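PDB 4QTQ: XAC2610 protein from Xanthomonas axonopodis pv. citri, which probably serves as a calcium-binding immunity protein that inhibits a peptidoglycan hydrolase used in bacterial killing by a type IV secretion system. Local coordinates for residues A13-Q18 with Q35-D40; V55-P58 with P62-L65; I28-H33 with S76-G81; Q138-I143 with Y174-N179; K89-I94 with G118-S123. All coordinates share one frame; numbering follows the deposited sequence. Where two conformers were deposited one is given.

Contact 1: A13-Q18 with Q35-D40; sequences AKLNEQ and QSCTED
The flat group that carries the polar part of this contact is the carboxamide of Q35, and Q18 O lies close to its plane, only 12° out of it. Q35 NE2 donates to Q18 O over 2.8 Å, with an N-H...O angle of 161°. On the acceptor side the approach is less regular, because the nitrogen stands off the plane of the Q18 carbonyl. CB of Q35 points away from residues 13-18, and the side chain reaches them by folding back at chi2 (-73°). A second touch lies earlier in 13-18 and later in 35-40, where L15 CD1 rests on C37 SG at 3.7 Å. Both of these side chains point across the contact, and L15 also packs on I21 and on C47. Within the loop, N16 OD1 takes a weak hydrogen bond from Q18 N, 2.9 Å long and bent, closing an Asx turn at N16, and accepts a second hydrogen bond from E20 N. This is a surface contact made of one polar bond and one apolar touch. C37, just before strand 38-41, is disulfide-bonded to C47 at the end of strand 44-47, and T38 pairs with L46 through the backbone, so L15 packs against a disulfide at the open end of the 38-41/44-47 beta hairpin, away from its turn.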
# COMPACT_ATOMS: atom_id res chain seq x y z
N ALA A 13 8.47 -14.03 -8.92
CA ALA A 13 9.24 -13.91 -10.14
C ALA A 13 10.52 -13.15 -9.84
O ALA A 13 10.58 -12.44 -8.85
CB ALA A 13 8.44 -13.18 -11.21
N LYS A 14 11.53 -13.33 -10.69
CA LYS A 14 12.75 -12.52 -10.64
C LYS A 14 13.07 -11.92 -12.01
O LYS A 14 12.75 -12.50 -13.05
CB LYS A 14 13.95 -13.31 -10.09
CG LYS A 14 14.38 -14.49 -10.94
CD LYS A 14 15.32 -15.41 -10.15
CE LYS A 14 14.53 -16.36 -9.24
NZ LYS A 14 15.39 -17.01 -8.21
N LEU A 15 13.70 -10.76 -11.99
CA LEU A 15 14.10 -10.08 -13.21
C LEU A 15 15.06 -10.98 -13.98
O LEU A 15 16.12 -11.36 -13.46
CB LEU A 15 14.76 -8.73 -12.89
CG LEU A 15 13.81 -7.72 -12.24
CD1 LEU A 15 14.59 -6.63 -11.53
CD2 LEU A 15 12.87 -7.13 -13.29
N ASN A 16 14.67 -11.35 -15.20
CA ASN A 16 15.54 -12.14 -16.07
C ASN A 16 16.72 -11.32 -16.60
O ASN A 16 16.90 -10.15 -16.22
CB ASN A 16 14.72 -12.75 -17.23
CG ASN A 16 14.32 -11.73 -18.30
OD1 ASN A 16 14.64 -10.54 -18.22
ND2 ASN A 16 13.63 -12.20 -19.31
N GLU A 17 17.51 -11.93 -17.46
CA GLU A 17 18.70 -11.30 -18.05
C GLU A 17 18.45 -9.96 -18.78
O GLU A 17 19.36 -9.14 -18.86
CB GLU A 17 19.46 -12.29 -18.95
CG GLU A 17 18.63 -12.98 -20.04
CD GLU A 17 17.71 -14.08 -19.53
OE1 GLU A 17 17.88 -14.52 -18.37
OE2 GLU A 17 16.81 -14.51 -20.29
N GLN A 18 17.24 -9.72 -19.29
CA GLN A 18 16.88 -8.41 -19.88
C GLN A 18 16.25 -7.42 -18.88
O GLN A 18 15.74 -6.37 -19.28
CB GLN A 18 15.90 -8.59 -21.06
CG GLN A 18 16.55 -9.07 -22.35
CD GLN A 18 16.87 -10.55 -22.32
OE1 GLN A 18 16.07 -11.35 -21.84
NE2 GLN A 18 18.05 -10.91 -22.83
N GLN A 35 16.16 -2.01 -15.37
CA GLN A 35 17.58 -2.24 -15.58
C GLN A 35 18.37 -1.67 -14.40
O GLN A 35 17.87 -0.83 -13.66
CB GLN A 35 18.06 -1.54 -16.86
CG GLN A 35 17.10 -1.60 -18.05
CD GLN A 35 17.05 -2.97 -18.70
OE1 GLN A 35 18.05 -3.44 -19.24
NE2 GLN A 35 15.88 -3.62 -18.66
N SER A 36 19.60 -2.13 -14.24
CA SER A 36 20.55 -1.53 -13.29
C SER A 36 20.05 -1.53 -11.84
O SER A 36 20.32 -0.59 -11.09
CB SER A 36 20.91 -0.10 -13.71
OG SER A 36 21.31 -0.05 -15.07
N CYS A 37 19.33 -2.57 -11.46
CA CYS A 37 18.88 -2.75 -10.10
C CYS A 37 20.07 -3.19 -9.24
O CYS A 37 21.06 -3.69 -9.76
CB CYS A 37 17.77 -3.80 -10.06
SG CYS A 37 16.36 -3.41 -11.15
N THR A 38 19.98 -2.98 -7.93
CA THR A 38 21.02 -3.42 -7.01
C THR A 38 20.38 -4.21 -5.89
O THR A 38 19.25 -3.92 -5.49
CB THR A 38 21.78 -2.23 -6.40
OG1 THR A 38 20.84 -1.37 -5.76
CG2 THR A 38 22.53 -1.46 -7.48
N GLU A 39 21.08 -5.21 -5.38
CA GLU A 39 20.49 -6.04 -4.35
C GLU A 39 20.50 -5.32 -3.01
O GLU A 39 21.54 -4.87 -2.55
CB GLU A 39 21.19 -7.38 -4.23
CG GLU A 39 20.46 -8.29 -3.26
CD GLU A 39 20.81 -9.74 -3.43
OE1 GLU A 39 20.58 -10.49 -2.47
OE2 GLU A 39 21.29 -10.13 -4.50
N ASP A 40 19.33 -5.22 -2.39
CA ASP A 40 19.16 -4.49 -1.15
C ASP A 40 19.25 -5.41 0.07
O ASP A 40 19.75 -5.01 1.12
CB ASP A 40 17.82 -3.78 -1.17
CG ASP A 40 17.80 -2.55 -0.31
OD1 ASP A 40 18.56 -1.60 -0.61
OD2 ASP A 40 17.02 -2.54 0.66

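Contact 2: V55-P58 with P62-L65; sequences VTFP and PIAL
V55 and I63 face each other as an antiparallel hydrogen-bonded pair in the beta hairpin of strands 52-56 and 63-65, at the edge of the four-stranded sheet, where 63-65 is the outermost strand. V55 N donates to I63 O, and I63 N returns the bond to V55 O, each over 2.8 Å; the first is nearly straight at 171°. From this ladder the side chain of I63 rises on the same face as that of V55. Its CB stands 3.8 Å from V55 O. CG1, anti to the carbonyl carbon (chi1 -60°), carries the chain onward, and at the tip CD1 comes to the edge of the F57 ring, near its plane, 4.3 Å from F57 CE2. The same ring has V55 CG1 over one face, 3.7 Å above the plane and offset toward the rim. I63 also touches F127 and L134 of the opposing sheet. F57 packs edge-to-face with H104, a calcium ligand, and its side chain is about 8 Å from the ion. Toward the turn, P62 CA makes a CA-H...O contact with V55 O. Beside it the T56 and P62 side chains point the same way, with T56 OG1 3.6 Å from P62 CB and 3.7 Å from P62 CG.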
# COMPACT_ATOMS: atom_id res chain seq x y z
N VAL A 55 0.46 -2.83 -16.41
CA VAL A 55 -0.70 -3.62 -15.97
C VAL A 55 -1.75 -3.65 -17.09
O VAL A 55 -2.16 -2.60 -17.60
CB VAL A 55 -1.33 -3.00 -14.70
CG1 VAL A 55 -2.50 -3.84 -14.20
CG2 VAL A 55 -0.28 -2.84 -13.60
N THR A 56 -2.18 -4.86 -17.45
CA THR A 56 -3.19 -5.05 -18.47
C THR A 56 -4.40 -5.75 -17.86
O THR A 56 -4.38 -6.96 -17.66
CB THR A 56 -2.67 -5.93 -19.62
OG1 THR A 56 -1.41 -5.44 -20.10
CG2 THR A 56 -3.70 -5.97 -20.76
N PHE A 57 -5.44 -4.99 -17.54
CA PHE A 57 -6.69 -5.56 -17.04
C PHE A 57 -7.41 -6.24 -18.20
O PHE A 57 -7.21 -5.85 -19.34
CB PHE A 57 -7.56 -4.46 -16.42
CG PHE A 57 -6.92 -3.78 -15.22
CD1 PHE A 57 -6.86 -4.45 -13.99
CD2 PHE A 57 -6.37 -2.51 -15.33
CE1 PHE A 57 -6.26 -3.84 -12.89
CE2 PHE A 57 -5.78 -1.90 -14.23
CZ PHE A 57 -5.73 -2.57 -13.00
N PRO A 58 -8.24 -7.27 -17.92
CA PRO A 58 -8.92 -7.95 -19.03
C PRO A 58 -9.78 -7.00 -19.86
O PRO A 58 -10.58 -6.24 -19.30
CB PRO A 58 -9.83 -8.98 -18.34
CG PRO A 58 -9.32 -9.11 -16.96
CD PRO A 58 -8.61 -7.84 -16.61
N PRO A 62 -3.19 -1.89 -22.15
CA PRO A 62 -2.15 -1.85 -21.11
C PRO A 62 -1.92 -0.45 -20.54
O PRO A 62 -1.98 0.53 -21.28
CB PRO A 62 -0.90 -2.32 -21.86
CG PRO A 62 -1.42 -3.18 -22.97
CD PRO A 62 -2.71 -2.54 -23.39
N ILE A 63 -1.69 -0.37 -19.23
CA ILE A 63 -1.38 0.88 -18.54
C ILE A 63 0.02 0.78 -17.92
O ILE A 63 0.31 -0.17 -17.19
CB ILE A 63 -2.43 1.17 -17.44
CG1 ILE A 63 -3.83 1.29 -18.07
CG2 ILE A 63 -2.06 2.44 -16.69
CD1 ILE A 63 -4.98 1.19 -17.09
N ALA A 64 0.88 1.75 -18.22
CA ALA A 64 2.25 1.79 -17.70
C ALA A 64 2.37 2.71 -16.48
O ALA A 64 1.94 3.85 -16.52
CB ALA A 64 3.22 2.24 -18.79
N LEU A 65 2.93 2.20 -15.40
CA LEU A 65 3.21 3.00 -14.23
C LEU A 65 4.70 3.23 -14.18
O LEU A 65 5.47 2.33 -14.51
CB LEU A 65 2.76 2.28 -12.97
CG LEU A 65 1.31 1.86 -12.90
CD1 LEU A 65 1.09 1.05 -11.64
CD2 LEU A 65 0.40 3.07 -12.92

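Contact 3: I28-H33 with S76-G81; sequences IAVSVH and STFYHG
F78 and H80 meet V30 and I28 across the interior of a beta-sandwich. Strand 28-33 belongs to its four-stranded antiparallel sheet and strand 78-80 to the mixed sheet that packs against it. The alpha carbons of V30 and F78, like those of I28 and H80, stay 8.9 Å apart, so side chains alone bridge the gap. Going along 76-81, T77 places its CG2 over one face of the F78 ring, 3.6 Å above the plane and toward the rim. F78 then reaches across and slides past V30 in the opposite direction, its CE1 standing 3.8 Å from V30 CG1 and 4.0 Å from V30 CB. The approach is oblique to the ring. F78 also packs on A23 and I25 of strand 20-25 and on I94, which places it deep between the sheets. Y79, next in sequence, turns to the other side of its strand. H80 faces the interior again. Its CG is anti to the backbone N (chi1 -176°), which extends the imidazole toward the end of I28. NE2 of the ring bonds E105 OE2, and ND1 makes a weak bond to I25 O; two acceptors may favour protonation at both nitrogens. E105 sits between the calcium ligands H104 and D106. Crossing H80 at about a right angle, I28 brings its terminal methyl CD1 to 3.7 Å from H80 CE1 and 3.8 Å from H80 NE2.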
# COMPACT_ATOMS: atom_id res chain seq x y z
N ILE A 28 -5.12 -10.73 -14.53
CA ILE A 28 -4.51 -9.43 -14.81
C ILE A 28 -3.05 -9.68 -15.13
O ILE A 28 -2.35 -10.32 -14.34
CB ILE A 28 -4.62 -8.49 -13.59
CG1 ILE A 28 -6.09 -8.20 -13.27
CG2 ILE A 28 -3.88 -7.18 -13.87
CD1 ILE A 28 -6.32 -7.64 -11.88
N ALA A 29 -2.60 -9.20 -16.28
CA ALA A 29 -1.22 -9.41 -16.69
C ALA A 29 -0.39 -8.25 -16.18
O ALA A 29 -0.79 -7.09 -16.32
CB ALA A 29 -1.10 -9.53 -18.20
N VAL A 30 0.75 -8.57 -15.58
CA VAL A 30 1.65 -7.54 -15.06
C VAL A 30 3.07 -7.85 -15.50
O VAL A 30 3.55 -8.98 -15.34
CB VAL A 30 1.63 -7.46 -13.52
CG1 VAL A 30 2.48 -6.28 -13.05
CG2 VAL A 30 0.21 -7.33 -12.99
N SER A 31 3.72 -6.85 -16.10
CA SER A 31 5.12 -6.97 -16.48
C SER A 31 5.93 -5.87 -15.81
O SER A 31 5.41 -4.79 -15.53
CB SER A 31 5.28 -6.91 -18.00
OG SER A 31 4.88 -5.66 -18.53
N VAL A 32 7.19 -6.16 -15.56
CA VAL A 32 8.12 -5.21 -14.97
C VAL A 32 9.32 -5.12 -15.91
O VAL A 32 9.81 -6.15 -16.38
CB VAL A 32 8.61 -5.66 -13.57
CG1 VAL A 32 9.56 -4.62 -12.97
CG2 VAL A 32 7.43 -5.90 -12.63
N HIS A 33 9.76 -3.90 -16.19
CA HIS A 33 10.95 -3.65 -16.98
C HIS A 33 11.85 -2.73 -16.15
O HIS A 33 11.51 -1.56 -15.93
CB HIS A 33 10.54 -3.03 -18.32
CG HIS A 33 9.25 -3.56 -18.85
ND1 HIS A 33 9.18 -4.64 -19.70
CD2 HIS A 33 7.97 -3.18 -18.63
CE1 HIS A 33 7.92 -4.89 -19.99
NE2 HIS A 33 7.16 -4.02 -19.35
N SER A 76 8.33 -12.74 -2.68
CA SER A 76 6.97 -12.25 -2.41
C SER A 76 6.57 -11.13 -3.39
O SER A 76 6.41 -9.96 -3.03
CB SER A 76 6.86 -11.77 -0.96
OG SER A 76 5.51 -11.67 -0.55
N THR A 77 6.40 -11.49 -4.65
CA THR A 77 6.38 -10.50 -5.71
C THR A 77 5.00 -9.89 -5.95
O THR A 77 4.84 -8.67 -5.85
CB THR A 77 6.96 -11.08 -7.01
OG1 THR A 77 8.12 -11.87 -6.71
CG2 THR A 77 7.33 -9.96 -7.98
N PHE A 78 4.01 -10.73 -6.23
CA PHE A 78 2.67 -10.27 -6.60
C PHE A 78 1.60 -10.82 -5.69
O PHE A 78 1.62 -12.00 -5.32
CB PHE A 78 2.30 -10.69 -8.01
CG PHE A 78 3.26 -10.24 -9.06
CD1 PHE A 78 3.23 -8.94 -9.54
CD2 PHE A 78 4.17 -11.13 -9.61
CE1 PHE A 78 4.11 -8.52 -10.52
CE2 PHE A 78 5.04 -10.72 -10.61
CZ PHE A 78 5.02 -9.42 -11.06
N TYR A 79 0.64 -9.96 -5.36
CA TYR A 79 -0.55 -10.37 -4.63
C TYR A 79 -1.79 -9.75 -5.28
O TYR A 79 -1.80 -8.57 -5.66
CB TYR A 79 -0.43 -9.98 -3.16
CG TYR A 79 -1.69 -10.17 -2.33
CD1 TYR A 79 -2.00 -11.40 -1.74
CD2 TYR A 79 -2.57 -9.10 -2.14
CE1 TYR A 79 -3.16 -11.55 -0.99
CE2 TYR A 79 -3.71 -9.24 -1.40
CZ TYR A 79 -4.01 -10.46 -0.82
OH TYR A 79 -5.17 -10.54 -0.08
N HIS A 80 -2.83 -10.56 -5.42
CA HIS A 80 -4.11 -10.12 -5.94
C HIS A 80 -5.16 -10.57 -4.94
O HIS A 80 -5.34 -11.77 -4.71
CB HIS A 80 -4.33 -10.71 -7.33
CG HIS A 80 -5.59 -10.26 -8.01
ND1 HIS A 80 -6.08 -10.90 -9.13
CD2 HIS A 80 -6.45 -9.26 -7.74
CE1 HIS A 80 -7.20 -10.30 -9.52
NE2 HIS A 80 -7.44 -9.30 -8.69
N GLY A 81 -5.82 -9.62 -4.30
CA GLY A 81 -6.81 -9.92 -3.29
C GLY A 81 -7.12 -8.73 -2.42
O GLY A 81 -6.58 -7.64 -2.64

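Contact 4: Q138-I143 with Y174-N179; sequences QSLSDI and YELKNN
Helical residues 138-143 and residues 174-179, the end of strand 168-176 and the turn beyond it, run in opposite senses, with I143 beside Y174 and L140 beside N179. The alpha carbons of these pairs lie 9.0 and 8.6 Å apart, leaving side chains to fill the space. I143 lies over one face of the Y174 ring in a CH-pi contact: its CG1 is 3.9 Å from the ring centroid and 13° off the normal. The rest of the side chain spreads over the same ring, CD1 sitting 3.9 Å from Y174 CG and CG2 3.8 Å from Y174 CE1. With CG1 anti to the carbonyl carbon and CG2 anti to the backbone N (chi1 -64°), both branches reach the ring together. One helical turn earlier, L140 crosses L176 at about a right angle, and L140 CD2 meets L176 CD1 at 4.0 Å. L140 reaches further, to L158, A181 and V124, so the helix wedges between strand 121-128 and the sheet that carries strand 168-176. At the polar end S139 OG merely approaches N179 O, at 4.2 Å; N137 bonds both, and S139 OG also bonds A181 N. The two segments are therefore held by apolar and CH-pi contact, while N137, just before the helix, bonds the helix start (S139 OG and L140 N) through OD1 and N179 O through ND2.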
# COMPACT_ATOMS: atom_id res chain seq x y z
N GLN A 138 -1.93 10.74 -4.02
CA GLN A 138 -1.07 11.30 -2.99
C GLN A 138 -1.56 10.94 -1.58
O GLN A 138 -0.78 10.46 -0.75
CB GLN A 138 -0.96 12.82 -3.14
CG GLN A 138 0.15 13.44 -2.29
CD GLN A 138 1.53 13.04 -2.76
OE1 GLN A 138 1.93 13.36 -3.88
NE2 GLN A 138 2.27 12.34 -1.91
N SER A 139 -2.85 11.15 -1.32
CA SER A 139 -3.39 10.97 0.03
C SER A 139 -3.23 9.52 0.48
O SER A 139 -2.83 9.27 1.61
CB SER A 139 -4.85 11.44 0.17
OG SER A 139 -5.75 10.60 -0.52
N LEU A 140 -3.51 8.57 -0.40
CA LEU A 140 -3.40 7.15 -0.03
C LEU A 140 -1.94 6.72 0.16
O LEU A 140 -1.61 6.02 1.12
CB LEU A 140 -4.12 6.28 -1.05
CG LEU A 140 -5.65 6.36 -0.95
CD1 LEU A 140 -6.31 5.71 -2.15
CD2 LEU A 140 -6.16 5.73 0.33
N SER A 141 -1.05 7.17 -0.72
CA SER A 141 0.36 6.83 -0.63
C SER A 141 0.93 7.37 0.67
O SER A 141 1.76 6.71 1.33
CB SER A 141 1.13 7.43 -1.81
OG SER A 141 0.61 6.94 -3.04
N ASP A 142 0.51 8.58 1.00
CA ASP A 142 0.95 9.25 2.21
C ASP A 142 0.58 8.51 3.50
O ASP A 142 1.28 8.64 4.49
CB ASP A 142 0.39 10.67 2.28
CG ASP A 142 1.23 11.69 1.51
OD1 ASP A 142 2.33 11.38 1.01
OD2 ASP A 142 0.76 12.85 1.42
N ILE A 143 -0.50 7.75 3.50
CA ILE A 143 -0.88 7.00 4.71
C ILE A 143 0.22 6.02 5.10
O ILE A 143 0.40 5.74 6.29
CB ILE A 143 -2.20 6.21 4.55
CG1 ILE A 143 -3.40 7.15 4.33
CG2 ILE A 143 -2.47 5.38 5.80
CD1 ILE A 143 -4.65 6.44 3.85
N TYR A 174 -9.19 6.18 8.44
CA TYR A 174 -9.45 7.11 7.36
C TYR A 174 -10.74 6.69 6.71
O TYR A 174 -11.01 5.49 6.56
CB TYR A 174 -8.34 7.06 6.30
CG TYR A 174 -7.01 7.57 6.78
CD1 TYR A 174 -6.17 6.76 7.55
CD2 TYR A 174 -6.59 8.85 6.47
CE1 TYR A 174 -4.94 7.23 8.00
CE2 TYR A 174 -5.37 9.33 6.90
CZ TYR A 174 -4.55 8.53 7.67
OH TYR A 174 -3.35 9.02 8.10
N GLU A 175 -11.54 7.67 6.31
CA GLU A 175 -12.70 7.41 5.45
C GLU A 175 -12.29 7.80 4.05
O GLU A 175 -11.69 8.87 3.85
CB GLU A 175 -13.92 8.21 5.90
CG GLU A 175 -15.16 7.96 5.07
CD GLU A 175 -16.40 8.64 5.62
OE1 GLU A 175 -16.28 9.44 6.56
OE2 GLU A 175 -17.51 8.38 5.11
N LEU A 176 -12.58 6.93 3.09
CA LEU A 176 -12.26 7.21 1.71
C LEU A 176 -13.54 7.53 0.97
O LEU A 176 -14.43 6.69 0.89
CB LEU A 176 -11.58 6.01 1.05
CG LEU A 176 -11.12 6.29 -0.40
CD1 LEU A 176 -9.81 7.07 -0.44
CD2 LEU A 176 -10.98 4.99 -1.15
N LYS A 177 -13.63 8.75 0.45
CA LYS A 177 -14.75 9.17 -0.39
C LYS A 177 -14.20 9.83 -1.64
O LYS A 177 -13.52 10.86 -1.55
CB LYS A 177 -15.67 10.15 0.36
CG LYS A 177 -16.19 9.62 1.68
CD LYS A 177 -17.20 10.56 2.33
CE LYS A 177 -18.57 10.45 1.69
NZ LYS A 177 -19.63 10.57 2.73
N ASN A 178 -14.49 9.23 -2.79
CA ASN A 178 -14.14 9.78 -4.10
C ASN A 178 -12.65 10.09 -4.24
O ASN A 178 -12.25 11.27 -4.25
CB ASN A 178 -14.98 11.02 -4.41
CG ASN A 178 -16.45 10.69 -4.57
OD1 ASN A 178 -16.82 9.86 -5.40
ND2 ASN A 178 -17.29 11.33 -3.76
N ASN A 179 -11.85 9.04 -4.33
CA ASN A 179 -10.40 9.14 -4.52
C ASN A 179 -9.66 9.93 -3.44
O ASN A 179 -8.51 10.29 -3.64
CB ASN A 179 -10.06 9.64 -5.95
CG ASN A 179 -10.19 11.17 -6.11
OD1 ASN A 179 -9.91 11.94 -5.19
ND2 ASN A 179 -10.59 11.59 -7.30

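Contact 5: K89-I94 with G118-S123; sequences KNRHSI and GGPSYS
R91 meets P120 and Y122 at one end of the mixed sheet, where the loop leading into strand 94-97 comes over the hairpin of strands 106-112 and 121-128. That hairpin carries a G1 beta bulge, with G118 and G119 both facing G115, and P120 follows directly on it. R91 extends from its backbone with CG anti to N (chi1 174°), which lays the aliphatic part of the chain across P120 at about a right angle. R91 CD is 3.6 Å from P120 CG, and R91 CG stands 4.1 Å from the same ring atom. R91 CG also lies 3.5 Å from Y122 OH, so the methylenes sit against both the proline ring and the phenol oxygen. Past this point the arginine bends at chi3, and its guanidinium is inclined 56° to the Y122 ring plane. The guanidinium makes a long, weak ion pair with D73, from NH2 to OD2. Deeper down, H92 O comes to the edge of the tyrosine ring, near its plane, 4.0 Å from Y122 CE2. The contact buries this carbonyl oxygen, and the model gives it no hydrogen-bonding partner. W110 of strand 106-112, the strand between the two segments, is touched by R91, S93 and P120 alike. Meanwhile Y122 packs on V108 and L150. The loop thus lies over an antiparallel meander of strands 94-97, 106-112 and 121-128, with a G1 bulge in its second hairpin.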
# COMPACT_ATOMS: atom_id res chain seq x y z
N LYS A 89 -1.04 -10.02 6.17
CA LYS A 89 0.09 -9.62 7.01
C LYS A 89 1.42 -9.79 6.27
O LYS A 89 2.49 -9.55 6.83
CB LYS A 89 0.07 -10.42 8.31
CG LYS A 89 -1.17 -10.12 9.14
CD LYS A 89 -1.25 -10.94 10.41
CE LYS A 89 -2.53 -10.60 11.17
NZ LYS A 89 -2.67 -11.36 12.44
N ASN A 90 1.34 -10.21 5.00
CA ASN A 90 2.51 -10.28 4.13
C ASN A 90 2.85 -8.92 3.55
O ASN A 90 2.06 -7.98 3.60
CB ASN A 90 2.27 -11.25 2.96
CG ASN A 90 2.42 -12.70 3.37
OD1 ASN A 90 3.28 -13.05 4.18
ND2 ASN A 90 1.59 -13.57 2.79
N ARG A 91 4.05 -8.85 2.99
CA ARG A 91 4.52 -7.70 2.26
C ARG A 91 4.80 -8.21 0.86
O ARG A 91 5.47 -9.22 0.69
CB ARG A 91 5.80 -7.17 2.90
CG ARG A 91 6.50 -6.05 2.15
CD ARG A 91 7.90 -5.81 2.72
NE ARG A 91 8.74 -7.00 2.63
CZ ARG A 91 9.97 -7.11 3.15
NH1 ARG A 91 10.53 -6.09 3.79
NH2 ARG A 91 10.64 -8.25 3.01
N HIS A 92 4.26 -7.53 -0.14
CA HIS A 92 4.49 -7.88 -1.54
C HIS A 92 4.97 -6.64 -2.26
O HIS A 92 4.69 -5.54 -1.83
CB HIS A 92 3.20 -8.40 -2.20
CG HIS A 92 2.83 -9.79 -1.80
ND1 HIS A 92 2.17 -10.07 -0.63
CD2 HIS A 92 3.03 -10.98 -2.42
CE1 HIS A 92 1.97 -11.38 -0.54
NE2 HIS A 92 2.49 -11.95 -1.62
N SER A 93 5.70 -6.84 -3.36
CA SER A 93 6.19 -5.71 -4.18
C SER A 93 5.06 -5.01 -4.97
O SER A 93 5.05 -3.78 -5.09
CB SER A 93 7.27 -6.19 -5.15
OG SER A 93 8.41 -6.65 -4.46
N ILE A 94 4.14 -5.80 -5.53
CA ILE A 94 3.11 -5.27 -6.43
C ILE A 94 1.78 -5.93 -6.10
O ILE A 94 1.65 -7.15 -6.24
CB ILE A 94 3.47 -5.53 -7.91
CG1 ILE A 94 4.70 -4.71 -8.31
CG2 ILE A 94 2.28 -5.21 -8.82
CD1 ILE A 94 5.32 -5.14 -9.62
N GLY A 118 12.07 2.77 8.92
CA GLY A 118 12.64 2.39 7.64
C GLY A 118 11.98 1.21 6.94
O GLY A 118 12.56 0.64 6.01
N GLY A 119 10.78 0.85 7.35
CA GLY A 119 10.03 -0.23 6.70
C GLY A 119 9.45 0.22 5.36
O GLY A 119 9.63 1.37 4.96
N PRO A 120 8.77 -0.68 4.65
CA PRO A 120 8.26 -0.35 3.33
C PRO A 120 7.22 0.78 3.31
O PRO A 120 6.36 0.87 4.19
CB PRO A 120 7.63 -1.66 2.83
CG PRO A 120 7.50 -2.52 4.05
CD PRO A 120 8.60 -2.11 4.97
N SER A 121 7.34 1.64 2.31
CA SER A 121 6.30 2.61 1.97
C SER A 121 5.93 2.39 0.52
O SER A 121 6.71 1.84 -0.27
CB SER A 121 6.81 4.03 2.17
OG SER A 121 7.96 4.25 1.38
N TYR A 122 4.73 2.85 0.17
CA TYR A 122 4.06 2.47 -1.06
C TYR A 122 3.53 3.64 -1.88
O TYR A 122 3.17 4.69 -1.34
CB TYR A 122 2.88 1.54 -0.73
CG TYR A 122 3.31 0.29 0.02
CD1 TYR A 122 3.48 0.31 1.40
CD2 TYR A 122 3.59 -0.89 -0.66
CE1 TYR A 122 3.88 -0.82 2.08
CE2 TYR A 122 3.99 -2.03 0.02
CZ TYR A 122 4.14 -1.99 1.39
OH TYR A 122 4.55 -3.11 2.08
N SER A 123 3.46 3.40 -3.19
CA SER A 123 2.81 4.27 -4.13
C SER A 123 1.49 3.60 -4.45
O SER A 123 1.46 2.43 -4.83
CB SER A 123 3.65 4.45 -5.40
OG SER A 123 4.89 5.11 -5.14

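Contact 3 is the hub of the N-terminal half. It touches contact 1 through A13 N and T77 OG1, 3.1 Å apart, and through L15 CD2 on V32 CG1. Contact 2 lies inside the loop that contact 3 closes, and joins it in the four-stranded sheet where T56 N meets A29 O at 2.9 Å. Contact 5 continues the mixed sheet from contact 3, with I94 N 3.0 Å from T77 O. Contact 4 reaches contact 5 through S141 CB and Y122 O, but its centre is about 31 Å from that of contact 1, across the molecule. The calcium lies about 8 Å from the side chains of F57 and L176 and about 10 Å from that of I28.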